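Local structure of DNA replication and repair protein RecF (Caldanaerobacter subterraneus subsp. tengcongensis, 5Z69) at residues K210-M215 / L227-L232; V123-E128 / S304-L309; G197-K202 / H241-I246. The protein takes part in DNA repair and recombination in the RecFOR pathway, probably as an ATP-switched ABC-type ATPase that binds single-stranded DNA. One frame throughout, in Å; residues are numbered along the deposited sequence. Where two conformers were deposited one is given.

Contact 1. Residues K210-M215 / L227-L232; sequences KLKNSM and LEIIYL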
# COMPACT_ATOMS: atom_id res chain seq x y z
N LYS A 210 13.92 -11.87 5.20
CA LYS A 210 15.04 -11.88 6.15
C LYS A 210 15.02 -10.66 7.04
O LYS A 210 15.28 -10.76 8.24
CB LYS A 210 16.37 -11.97 5.40
CG LYS A 210 16.56 -13.28 4.71
CD LYS A 210 17.78 -13.27 3.81
CE LYS A 210 18.04 -14.65 3.24
NZ LYS A 210 18.99 -14.61 2.11
N LEU A 211 14.69 -9.51 6.46
CA LEU A 211 14.64 -8.27 7.23
C LEU A 211 13.62 -8.40 8.36
O LEU A 211 13.91 -8.07 9.51
CB LEU A 211 14.29 -7.08 6.32
CG LEU A 211 14.24 -5.74 7.06
CD1 LEU A 211 15.61 -5.48 7.67
CD2 LEU A 211 13.84 -4.57 6.15
N LYS A 212 12.43 -8.89 8.05
CA LYS A 212 11.39 -9.03 9.07
C LYS A 212 11.82 -9.99 10.20
O LYS A 212 11.71 -9.64 11.37
CB LYS A 212 10.08 -9.49 8.41
CG LYS A 212 8.83 -9.33 9.29
CD LYS A 212 8.50 -10.62 10.02
CE LYS A 212 8.23 -11.75 9.04
NZ LYS A 212 9.47 -12.51 8.69
N ASN A 213 12.33 -11.17 9.85
CA ASN A 213 12.85 -12.11 10.85
C ASN A 213 13.87 -11.50 11.80
O ASN A 213 13.75 -11.62 13.02
CB ASN A 213 13.52 -13.31 10.19
CG ASN A 213 12.58 -14.12 9.32
OD1 ASN A 213 11.37 -14.16 9.55
ND2 ASN A 213 13.14 -14.78 8.31
N SER A 214 14.89 -10.87 11.23
CA SER A 214 15.96 -10.30 12.04
C SER A 214 15.47 -9.11 12.86
O SER A 214 15.84 -8.96 14.02
CB SER A 214 17.13 -9.87 11.15
OG SER A 214 18.22 -9.46 11.94
N MET A 215 14.64 -8.27 12.26
CA MET A 215 14.13 -7.11 12.99
C MET A 215 13.19 -7.51 14.12
O MET A 215 13.15 -6.83 15.14
CB MET A 215 13.38 -6.16 12.07
CG MET A 215 14.20 -5.36 11.12
SD MET A 215 13.06 -4.29 10.23
CE MET A 215 12.91 -2.89 11.30
N LEU A 227 6.95 -6.99 15.39
CA LEU A 227 7.22 -6.38 14.08
C LEU A 227 6.55 -7.13 12.96
O LEU A 227 6.63 -8.36 12.88
CB LEU A 227 8.73 -6.32 13.78
CG LEU A 227 9.27 -5.54 12.56
CD1 LEU A 227 9.37 -6.34 11.26
CD2 LEU A 227 8.51 -4.27 12.35
N GLU A 228 5.91 -6.39 12.07
CA GLU A 228 5.51 -6.95 10.79
C GLU A 228 6.00 -6.05 9.63
O GLU A 228 6.13 -4.83 9.78
CB GLU A 228 3.98 -7.14 10.72
CG GLU A 228 3.53 -8.00 9.53
CD GLU A 228 4.31 -9.29 9.41
OE1 GLU A 228 5.34 -9.31 8.70
OE2 GLU A 228 3.91 -10.29 10.05
N ILE A 229 6.28 -6.67 8.49
CA ILE A 229 6.67 -5.93 7.29
C ILE A 229 5.79 -6.30 6.13
O ILE A 229 5.69 -7.47 5.78
CB ILE A 229 8.16 -6.18 6.91
CG1 ILE A 229 9.08 -5.47 7.89
CG2 ILE A 229 8.46 -5.69 5.50
CD1 ILE A 229 10.52 -5.61 7.58
N ILE A 230 5.16 -5.29 5.52
CA ILE A 230 4.31 -5.51 4.35
C ILE A 230 4.96 -4.95 3.09
O ILE A 230 5.25 -3.76 3.01
CB ILE A 230 2.92 -4.85 4.51
CG1 ILE A 230 2.27 -5.27 5.83
CG2 ILE A 230 2.02 -5.21 3.33
CD1 ILE A 230 2.07 -6.75 5.95
N TYR A 231 5.17 -5.83 2.12
CA TYR A 231 5.81 -5.46 0.87
C TYR A 231 4.74 -5.13 -0.17
O TYR A 231 4.08 -6.01 -0.71
CB TYR A 231 6.72 -6.61 0.39
CG TYR A 231 7.41 -6.40 -0.96
CD1 TYR A 231 7.57 -5.12 -1.51
CD2 TYR A 231 7.89 -7.49 -1.67
CE1 TYR A 231 8.19 -4.94 -2.73
CE2 TYR A 231 8.52 -7.32 -2.90
CZ TYR A 231 8.67 -6.05 -3.41
OH TYR A 231 9.28 -5.91 -4.63
N LEU A 232 4.59 -3.83 -0.44
CA LEU A 232 3.65 -3.35 -1.45
C LEU A 232 4.27 -3.41 -2.84
O LEU A 232 4.66 -2.36 -3.39
CB LEU A 232 3.21 -1.92 -1.14
CG LEU A 232 2.63 -1.70 0.26
CD1 LEU A 232 2.02 -0.32 0.38
CD2 LEU A 232 1.61 -2.78 0.56

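Contact 2. Residues V123-E128 / S304-L309; sequences VIFSPE and SELEIL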
# COMPACT_ATOMS: atom_id res chain seq x y z
N VAL A 123 28.92 -0.64 7.49
CA VAL A 123 27.54 -0.28 7.80
C VAL A 123 27.61 1.04 8.55
O VAL A 123 28.40 1.16 9.49
CB VAL A 123 26.83 -1.34 8.66
CG1 VAL A 123 25.38 -0.89 8.98
CG2 VAL A 123 26.85 -2.67 7.94
N ILE A 124 26.83 2.02 8.13
CA ILE A 124 26.90 3.32 8.75
C ILE A 124 25.59 3.60 9.48
O ILE A 124 24.52 3.43 8.92
CB ILE A 124 27.19 4.45 7.72
CG1 ILE A 124 27.12 5.82 8.38
CG2 ILE A 124 26.25 4.36 6.50
CD1 ILE A 124 28.01 6.85 7.70
N PHE A 125 25.72 3.98 10.75
CA PHE A 125 24.59 4.30 11.61
C PHE A 125 24.61 5.79 11.78
O PHE A 125 25.63 6.34 12.15
CB PHE A 125 24.69 3.62 12.98
CG PHE A 125 24.76 2.11 12.93
CD1 PHE A 125 25.93 1.45 12.57
CD2 PHE A 125 23.65 1.35 13.30
CE1 PHE A 125 25.99 0.05 12.55
CE2 PHE A 125 23.70 -0.05 13.28
CZ PHE A 125 24.86 -0.69 12.90
N SER A 126 23.48 6.44 11.51
CA SER A 126 23.38 7.90 11.49
C SER A 126 22.00 8.31 12.01
O SER A 126 21.06 7.54 11.88
CB SER A 126 23.61 8.41 10.06
OG SER A 126 23.50 9.81 9.99
N PRO A 127 21.89 9.51 12.60
CA PRO A 127 20.57 9.96 13.08
C PRO A 127 19.51 9.99 11.98
O PRO A 127 18.35 9.65 12.23
CB PRO A 127 20.84 11.37 13.61
CG PRO A 127 22.31 11.36 13.97
CD PRO A 127 22.96 10.47 12.94
N GLU A 128 19.93 10.33 10.76
CA GLU A 128 19.01 10.38 9.63
C GLU A 128 18.40 9.02 9.25
O GLU A 128 17.58 8.95 8.34
CB GLU A 128 19.72 10.95 8.40
CG GLU A 128 19.91 12.46 8.45
CD GLU A 128 20.98 12.88 9.44
OE1 GLU A 128 20.91 14.02 9.94
OE2 GLU A 128 21.89 12.06 9.71
N SER A 304 19.70 -5.14 11.79
CA SER A 304 19.35 -6.22 10.86
C SER A 304 20.15 -6.16 9.57
O SER A 304 20.52 -7.20 9.00
CB SER A 304 17.86 -6.17 10.55
OG SER A 304 17.11 -6.56 11.68
N GLU A 305 20.40 -4.95 9.09
CA GLU A 305 21.22 -4.75 7.91
C GLU A 305 22.56 -5.39 8.16
O GLU A 305 23.06 -6.20 7.36
CB GLU A 305 21.38 -3.25 7.61
CG GLU A 305 22.23 -2.96 6.37
CD GLU A 305 22.58 -1.49 6.23
OE1 GLU A 305 21.77 -0.64 6.67
OE2 GLU A 305 23.67 -1.18 5.69
N LEU A 306 23.14 -5.05 9.30
CA LEU A 306 24.42 -5.60 9.72
C LEU A 306 24.40 -7.12 9.78
O LEU A 306 25.25 -7.80 9.21
CB LEU A 306 24.79 -5.01 11.08
CG LEU A 306 26.02 -5.59 11.76
CD1 LEU A 306 27.23 -5.54 10.84
CD2 LEU A 306 26.29 -4.85 13.07
N GLU A 307 23.41 -7.67 10.47
CA GLU A 307 23.30 -9.11 10.62
C GLU A 307 23.16 -9.83 9.27
O GLU A 307 23.86 -10.80 9.00
CB GLU A 307 22.11 -9.45 11.52
CG GLU A 307 21.81 -10.93 11.57
CD GLU A 307 20.73 -11.23 12.59
OE1 GLU A 307 19.63 -11.68 12.19
OE2 GLU A 307 20.98 -11.00 13.80
N ILE A 308 22.23 -9.37 8.44
CA ILE A 308 22.05 -9.96 7.12
C ILE A 308 23.34 -9.83 6.28
O ILE A 308 23.76 -10.77 5.60
CB ILE A 308 20.83 -9.32 6.40
CG1 ILE A 308 19.55 -9.64 7.19
CG2 ILE A 308 20.71 -9.85 4.98
CD1 ILE A 308 18.29 -8.91 6.70
N LEU A 309 24.00 -8.67 6.34
CA LEU A 309 25.22 -8.47 5.55
C LEU A 309 26.31 -9.50 5.96
O LEU A 309 26.92 -10.14 5.09
CB LEU A 309 25.71 -7.01 5.69
CG LEU A 309 27.11 -6.60 5.15
CD1 LEU A 309 27.34 -7.20 3.82
CD2 LEU A 309 27.24 -5.07 5.01
O HOH W 1 25.04 1.10 5.94

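Contact 3. Residues G197-K202 / H241-I246; sequences GARIIK and HEENLI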
# COMPACT_ATOMS: atom_id res chain seq x y z
N GLY A 197 11.59 -6.67 -13.87
CA GLY A 197 10.80 -6.31 -12.70
C GLY A 197 10.46 -7.50 -11.82
O GLY A 197 10.47 -7.41 -10.59
N ALA A 198 10.15 -8.62 -12.45
CA ALA A 198 9.80 -9.82 -11.69
C ALA A 198 11.02 -10.35 -10.91
O ALA A 198 10.92 -10.72 -9.73
CB ALA A 198 9.23 -10.91 -12.63
N ARG A 199 12.17 -10.41 -11.56
CA ARG A 199 13.37 -10.84 -10.84
C ARG A 199 13.67 -9.95 -9.63
O ARG A 199 14.02 -10.43 -8.56
CB ARG A 199 14.56 -10.86 -11.78
CG ARG A 199 14.51 -12.02 -12.73
CD ARG A 199 15.90 -12.40 -13.14
NE ARG A 199 16.48 -11.41 -14.03
CZ ARG A 199 16.34 -11.44 -15.35
NH1 ARG A 199 15.64 -12.41 -15.91
NH2 ARG A 199 16.90 -10.50 -16.11
N ILE A 200 13.46 -8.65 -9.80
CA ILE A 200 13.72 -7.68 -8.75
C ILE A 200 12.73 -7.85 -7.59
O ILE A 200 13.12 -7.84 -6.41
CB ILE A 200 13.67 -6.26 -9.34
CG1 ILE A 200 15.01 -5.94 -10.03
CG2 ILE A 200 13.35 -5.21 -8.28
CD1 ILE A 200 14.89 -4.87 -11.11
N ILE A 201 11.45 -7.99 -7.91
CA ILE A 201 10.44 -8.22 -6.88
C ILE A 201 10.79 -9.48 -6.09
O ILE A 201 10.75 -9.47 -4.85
CB ILE A 201 9.03 -8.35 -7.50
CG1 ILE A 201 8.52 -6.96 -7.88
CG2 ILE A 201 8.07 -9.05 -6.53
CD1 ILE A 201 7.44 -6.98 -8.93
N LYS A 202 11.17 -10.54 -6.79
CA LYS A 202 11.50 -11.79 -6.13
C LYS A 202 12.63 -11.62 -5.12
O LYS A 202 12.54 -12.09 -3.98
CB LYS A 202 11.88 -12.87 -7.15
CG LYS A 202 12.13 -14.22 -6.51
CD LYS A 202 13.28 -14.98 -7.14
CE LYS A 202 14.63 -14.39 -6.72
NZ LYS A 202 15.81 -15.15 -7.24
N HIS A 241 5.99 -15.73 -5.24
CA HIS A 241 6.99 -16.79 -5.50
C HIS A 241 7.09 -17.23 -6.96
O HIS A 241 8.19 -17.25 -7.52
CB HIS A 241 6.75 -18.03 -4.62
CG HIS A 241 5.44 -18.04 -3.91
ND1 HIS A 241 4.26 -17.69 -4.52
CD2 HIS A 241 5.11 -18.38 -2.64
CE1 HIS A 241 3.26 -17.81 -3.66
NE2 HIS A 241 3.75 -18.23 -2.51
N GLU A 242 5.97 -17.61 -7.57
CA GLU A 242 5.94 -17.93 -8.99
C GLU A 242 6.36 -16.69 -9.75
O GLU A 242 5.63 -15.70 -9.79
CB GLU A 242 4.55 -18.37 -9.45
CG GLU A 242 3.73 -19.13 -8.40
CD GLU A 242 4.22 -20.54 -8.20
OE1 GLU A 242 5.06 -21.00 -9.00
OE2 GLU A 242 3.75 -21.19 -7.24
N GLU A 243 7.55 -16.74 -10.34
CA GLU A 243 8.08 -15.60 -11.05
C GLU A 243 7.32 -15.42 -12.36
O GLU A 243 7.17 -14.30 -12.86
CB GLU A 243 9.57 -15.79 -11.31
CG GLU A 243 10.30 -14.54 -11.74
CD GLU A 243 11.82 -14.73 -11.76
OE1 GLU A 243 12.45 -14.40 -12.77
OE2 GLU A 243 12.36 -15.22 -10.74
N ASN A 244 6.85 -16.53 -12.90
CA ASN A 244 6.00 -16.53 -14.07
C ASN A 244 4.76 -15.64 -13.90
O ASN A 244 4.46 -14.79 -14.74
CB ASN A 244 5.55 -17.95 -14.39
CG ASN A 244 5.59 -18.25 -15.85
OD1 ASN A 244 6.36 -17.64 -16.59
ND2 ASN A 244 4.74 -19.18 -16.29
N LEU A 245 4.06 -15.86 -12.79
CA LEU A 245 2.83 -15.15 -12.47
C LEU A 245 3.09 -13.64 -12.37
O LEU A 245 2.34 -12.84 -12.93
CB LEU A 245 2.23 -15.69 -11.17
CG LEU A 245 0.85 -15.22 -10.70
CD1 LEU A 245 -0.23 -15.59 -11.70
CD2 LEU A 245 0.55 -15.84 -9.35
N ILE A 246 4.16 -13.28 -11.67
CA ILE A 246 4.50 -11.87 -11.46
C ILE A 246 4.82 -11.19 -12.78
O ILE A 246 4.41 -10.06 -13.03
CB ILE A 246 5.69 -11.72 -10.51
CG1 ILE A 246 5.32 -12.24 -9.12
CG2 ILE A 246 6.13 -10.26 -10.44
CD1 ILE A 246 6.53 -12.69 -8.31

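Contact 1. Residues K210-M215 / L227-L232
Lys212 and Met215 of helix 186-222 lie on Leu227 and Ile229 of strand 227-232, forming an alpha-beta layer in which the strand, at the edge of a small antiparallel sheet within this chain, runs back along the helix. The axes are 8.1 Å apart and nearly antiparallel, at 168°, as expected where the strand follows the helix within a few residues.

Apolar contacts centre on two strand residues. CD1 of Ile229 sits against CD2 of Leu211 at 3.8 Å, those two side chains meeting at about a right angle, and against SD of Met215 at 3.9 Å. CD1 of Leu227 meets CG of Lys212 at 3.6 Å and, more loosely, CB of Met215. Leu211 and Met215 also touch helix 291-313, which shares this face of the helix with the strand.

No hydrogen bond crosses the contact. The methylene CG of Lys212 packs 3.5 Å from OE1 of Glu228, while the bent chain carries NZ of Lys212 back to its own helix, where it bonds OD1 of Asn213 at 2.7 Å, from above the carbonyl plane. The opposite charges, NZ of Lys212 and OE1 of Glu228, stay 5.2 Å apart. An alanine here would keep CB near Ile229 but would probably open a gap beside Leu227 CD1 and Glu228 OE1, where the methylenes had packed, and leave Asn213 OD1 without its ammonium donor.

Glu228 is bent at chi2 (49°), which folds CD back toward its own strand; there OE1 of Glu228 accepts the amide N-H of Ile229 at 2.8 Å, on the anti side of the carboxylate.

Contact 2. Residues V123-E128 / S304-L309
Val123 and Leu306 bring the two backbones together, their CA atoms 6.5 Å apart, where strand 123-125 and helix 304-309 run nearly antiparallel, at 171°. Val123, modelled in two conformers, supplies most of the strand's share. In one of them its two methyls divide the helix face between them: CG2 lies 3.8 Å from CD2 of Leu309 and 4.1 Å from CD1 of Leu306, while CG1 points at the acid of Glu305. The Val123 and Leu309 side chains slide past each other in opposite directions; Leu306 lies across Val123 at about a right angle. Phe125 adds a looser contact: its CZ, at the ring edge, lies 4.4 Å from CD2 of Leu306, near the ring plane.

The one polar link is through water. Glu305 has CG anti to the backbone N (chi1 -180°), and with the chain extended beyond it the carboxylate reaches Val123 tip to tip. OE2 of Glu305 accepts from a water at 2.7 Å, and that water accepts from the backbone N of Ile124 at 3.0 Å. OE1 of Glu305 is held by Tyr143 OH and by a salt bridge to Lys302, so both oxygens of this buried acid have partners, which would probably favour its charged form.

Strand 122-125 is the outer strand beside strand 318-321, which helix 291-313 precedes in the chain. A helix packed over parallel strands in this way is the alpha/beta layering of a P-loop ATPase core, here of the ABC type.

Contact 3. Residues G197-K202 / H241-I246
The carboxylate of Glu243 is flanked by the stems of two basic residues: OE1 of Glu243 lies 3.1 Å from CG of Arg199, and OE2 of Glu243 lies 3.7 Å from CD of Lys202. Neither pair is a hydrogen bond, and the charged ends stay apart, with NZ of Lys202 4.9 Å from OE2 of Glu243 and NH1 of Arg199 equally far from OE1 of Glu243. The guanidinium and carboxylate planes are turned 64° from each other. Arg199 also makes a cation-pi interaction with Tyr196. The attraction across the contact is therefore probably a diffuse electrostatic one. Glu243 gets there with CG anti to the backbone N (chi1 -166°) and an extended chain, and its CG rests on CB of Ala198.

The rest of the contact is apolar. CG2 of Ile246 meets CD1 of Ile201 at 3.8 Å and CB of Ala198 at 3.9 Å; the CA atoms of Ala198 and Ile246 are 5.7 Å apart, a closeness consistent with the small alanine.

In the conformer described, Glu242, the N-cap residue, forms a salt bridge with Lys263 of the second subunit. The start of helix 243-256 packs on helix 186-222, which in turn packs on helix 153-177 through Ile200.

In the fold
Helix 186-222 joins the three sites: contact 1 and contact 3 use successive parts of it, their centres 19 Å apart, and Tyr231 OH of the strand reaches to 3.4 Å from CA of Ile201. It also packs against helix 291-313 of contact 2, where Ser214 OG lies 2.6 Å from Glu307 OE1, a probable hydrogen bond; the centres of contacts 1 and 2 are 15 Å apart. Contacts 2 and 3 do not touch, with nearest atoms about 12 Å apart. In contact 2 the Phe125 side chain is about 12 Å from the bound ATP analogue. Contacts 1 and 3 both have residues that touch the second subunit, and contact 2 has none.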